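Local coordinates for exopolysaccharide biosynthesis protein (Pantoea stewartii subsp. stewartii DC283, PDB 6TGF), which is a tailspike-like parallel beta-helix protein that modifies the glycan biofilm, probably by hydrolysing the bacterium's own exopolysaccharide, at residues 563-567 and 586-590. Sequence-based numbering, arbitrary orientation.
Sequences VFGQS and NTGGR
Gln566 reaches across to 586-590 with its carboxamide. Gly588 N donates to Gln566 OE1 at 2.7 Å; the donor is tilted from the carbonyl plane, and the N-H...O angle of 131° shows a bent bond. CG of Gln566 lies between the backbone N and the carbonyl carbon (chi1 69°) and the chain is extended beyond it, the two together carrying the amide past Gly589 to Gly588. The other end of the amide is held as well: Gln566 NE2 donates to Ser567 O at 3.0 Å, from above that carbonyl plane, and also to Gln568 O, so partners at both ends should limit rotation of the group. Gly589 lies opposite Gln566 in the register, with CA atoms 4.9 Å apart. Arg590 carries the other half of the contact. It pairs with Phe564 as an antiparallel, non-hydrogen-bonded bridge, CA to CA 4.6 Å, and both side chains rise on the same face. Arg590 NH2 comes within 3.6 Å of Phe564 CD1, with the guanidinium and ring planes 41° apart, too inclined for a parallel stack. That guanidinium is further bound by salt bridges to Glu562 and Glu609 and, across the subunit interface, to Glu560 of the second subunit. Arg590 CA also makes a CA-H...O contact with Val563 O. The arrangement is the end of the antiparallel pairing of strands 558-564 and 589-597, neighbours in a five-stranded antiparallel sheet, where a long connection without helix or strand leaves and re-enters the sheet beside a subunit interface.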
ATOM      1  N   VAL B 563      -9.237  40.801 -14.810  1.00 39.68           N
ATOM      2  CA  VAL B 563      -8.039  40.837 -15.701  1.00 40.49           C
ATOM      3  C   VAL B 563      -6.931  41.572 -14.942  1.00 41.16           C
ATOM      4  O   VAL B 563      -6.853  42.811 -15.057  1.00 41.22           O
ATOM      5  CB  VAL B 563      -8.343  41.497 -17.061  1.00 40.49           C
ATOM      6  CG1 VAL B 563      -7.125  41.508 -17.974  1.00 40.63           C
ATOM      7  CG2 VAL B 563      -9.520  40.831 -17.758  1.00 40.61           C
ATOM      8  N   PHE B 564      -6.133  40.829 -14.170  1.00 41.92           N
ATOM      9  CA  PHE B 564      -5.015  41.359 -13.349  1.00 42.72           C
ATOM     10  C   PHE B 564      -3.795  41.591 -14.244  1.00 43.76           C
ATOM     11  O   PHE B 564      -3.535  40.752 -15.123  1.00 44.05           O
ATOM     12  CB  PHE B 564      -4.685  40.409 -12.197  1.00 42.61           C
ATOM     13  CG  PHE B 564      -3.529  40.860 -11.342  1.00 42.77           C
ATOM     14  CD1 PHE B 564      -3.670  41.942 -10.487  1.00 42.80           C
ATOM     15  CD2 PHE B 564      -2.301  40.221 -11.405  1.00 42.98           C
ATOM     16  CE1 PHE B 564      -2.607  42.370  -9.706  1.00 42.91           C
ATOM     17  CE2 PHE B 564      -1.240  40.650 -10.621  1.00 43.15           C
ATOM     18  CZ  PHE B 564      -1.395  41.724  -9.774  1.00 43.07           C
ATOM     19  N   GLY B 565      -3.069  42.687 -13.998  1.00 44.85           N
ATOM     20  CA  GLY B 565      -1.950  43.167 -14.833  1.00 46.08           C
ATOM     21  C   GLY B 565      -2.276  44.520 -15.437  1.00 47.02           C
ATOM     22  O   GLY B 565      -3.401  45.004 -15.208  1.00 47.21           O
ATOM     23  N   GLN B 566      -1.344  45.108 -16.192  1.00 48.48           N
ATOM     24  CA  GLN B 566      -1.471  46.500 -16.705  1.00 49.55           C
ATOM     25  C   GLN B 566      -0.994  46.599 -18.159  1.00 50.75           C
ATOM     26  O   GLN B 566      -0.304  45.673 -18.632  1.00 51.20           O
ATOM     27  CB  GLN B 566      -0.673  47.458 -15.821  1.00 49.67           C
ATOM     28  CG  GLN B 566       0.835  47.278 -15.919  1.00 50.09           C
ATOM     29  CD  GLN B 566       1.572  48.495 -15.418  1.00 50.50           C
ATOM     30  OE1 GLN B 566       1.748  48.683 -14.217  1.00 50.71           O
ATOM     31  NE2 GLN B 566       2.012  49.331 -16.344  1.00 50.91           N
ATOM     32  N   SER B 567      -1.354  47.704 -18.820  1.00 51.87           N
ATOM     33  CA  SER B 567      -0.838  48.139 -20.144  1.00 53.22           C
ATOM     34  C   SER B 567       0.425  48.985 -19.939  1.00 54.47           C
ATOM     35  O   SER B 567       0.512  49.673 -18.900  1.00 54.17           O
ATOM     36  CB  SER B 567      -1.895  48.894 -20.914  1.00 53.07           C
ATOM     37  OG  SER B 567      -1.347  49.510 -22.070  1.00 53.48           O
ATOM     38  N   ASN B 586       1.715  55.065 -14.802  1.00 58.55           N
ATOM     39  CA  ASN B 586       1.344  54.417 -13.515  1.00 57.63           C
ATOM     40  C   ASN B 586       1.915  52.995 -13.473  1.00 56.62           C
ATOM     41  O   ASN B 586       2.066  52.384 -14.551  1.00 56.42           O
ATOM     42  CB  ASN B 586      -0.177  54.410 -13.325  1.00 57.36           C
ATOM     43  CG  ASN B 586      -0.608  54.559 -11.881  1.00 57.46           C
ATOM     44  OD1 ASN B 586       0.150  54.251 -10.962  1.00 57.73           O
ATOM     45  ND2 ASN B 586      -1.826  55.031 -11.671  1.00 57.10           N
ATOM     46  N   THR B 587       2.233  52.508 -12.269  1.00 55.38           N
ATOM     47  CA  THR B 587       2.525  51.079 -11.977  1.00 54.66           C
ATOM     48  C   THR B 587       1.298  50.467 -11.293  1.00 53.20           C
ATOM     49  O   THR B 587       0.674  51.164 -10.463  1.00 53.05           O
ATOM     50  CB  THR B 587       3.796  50.916 -11.133  1.00 55.11           C
ATOM     51  OG1 THR B 587       4.867  51.575 -11.808  1.00 55.94           O
ATOM     52  CG2 THR B 587       4.162  49.466 -10.900  1.00 55.12           C
ATOM     53  N   GLY B 588       0.971  49.218 -11.638  1.00 51.82           N
ATOM     54  CA  GLY B 588      -0.248  48.520 -11.186  1.00 50.43           C
ATOM     55  C   GLY B 588      -1.415  48.784 -12.120  1.00 49.16           C
ATOM     56  O   GLY B 588      -1.289  49.670 -12.992  1.00 49.23           O
ATOM     57  N   GLY B 589      -2.513  48.046 -11.942  1.00 47.63           N
ATOM     58  CA  GLY B 589      -3.743  48.184 -12.744  1.00 46.38           C
ATOM     59  C   GLY B 589      -4.460  46.858 -12.914  1.00 45.17           C
ATOM     60  O   GLY B 589      -3.893  45.819 -12.516  1.00 45.03           O
ATOM     61  N   ARG B 590      -5.667  46.900 -13.486  1.00 43.85           N
ATOM     62  CA  ARG B 590      -6.540  45.723 -13.740  1.00 42.83           C
ATOM     63  C   ARG B 590      -7.830  46.184 -14.426  1.00 42.36           C
ATOM     64  O   ARG B 590      -8.143  47.388 -14.352  1.00 42.30           O
ATOM     65  CB  ARG B 590      -6.887  45.006 -12.431  1.00 42.31           C
ATOM     66  CG  ARG B 590      -7.437  45.925 -11.349  1.00 41.99           C
ATOM     67  CD  ARG B 590      -8.237  45.193 -10.290  1.00 41.62           C
ATOM     68  NE  ARG B 590      -7.466  44.163  -9.608  1.00 41.54           N
ATOM     69  CZ  ARG B 590      -6.576  44.377  -8.640  1.00 41.35           C
ATOM     70  NH1 ARG B 590      -6.310  45.603  -8.220  1.00 41.37           N
ATOM     71  NH2 ARG B 590      -5.945  43.350  -8.099  1.00 41.36           N
TER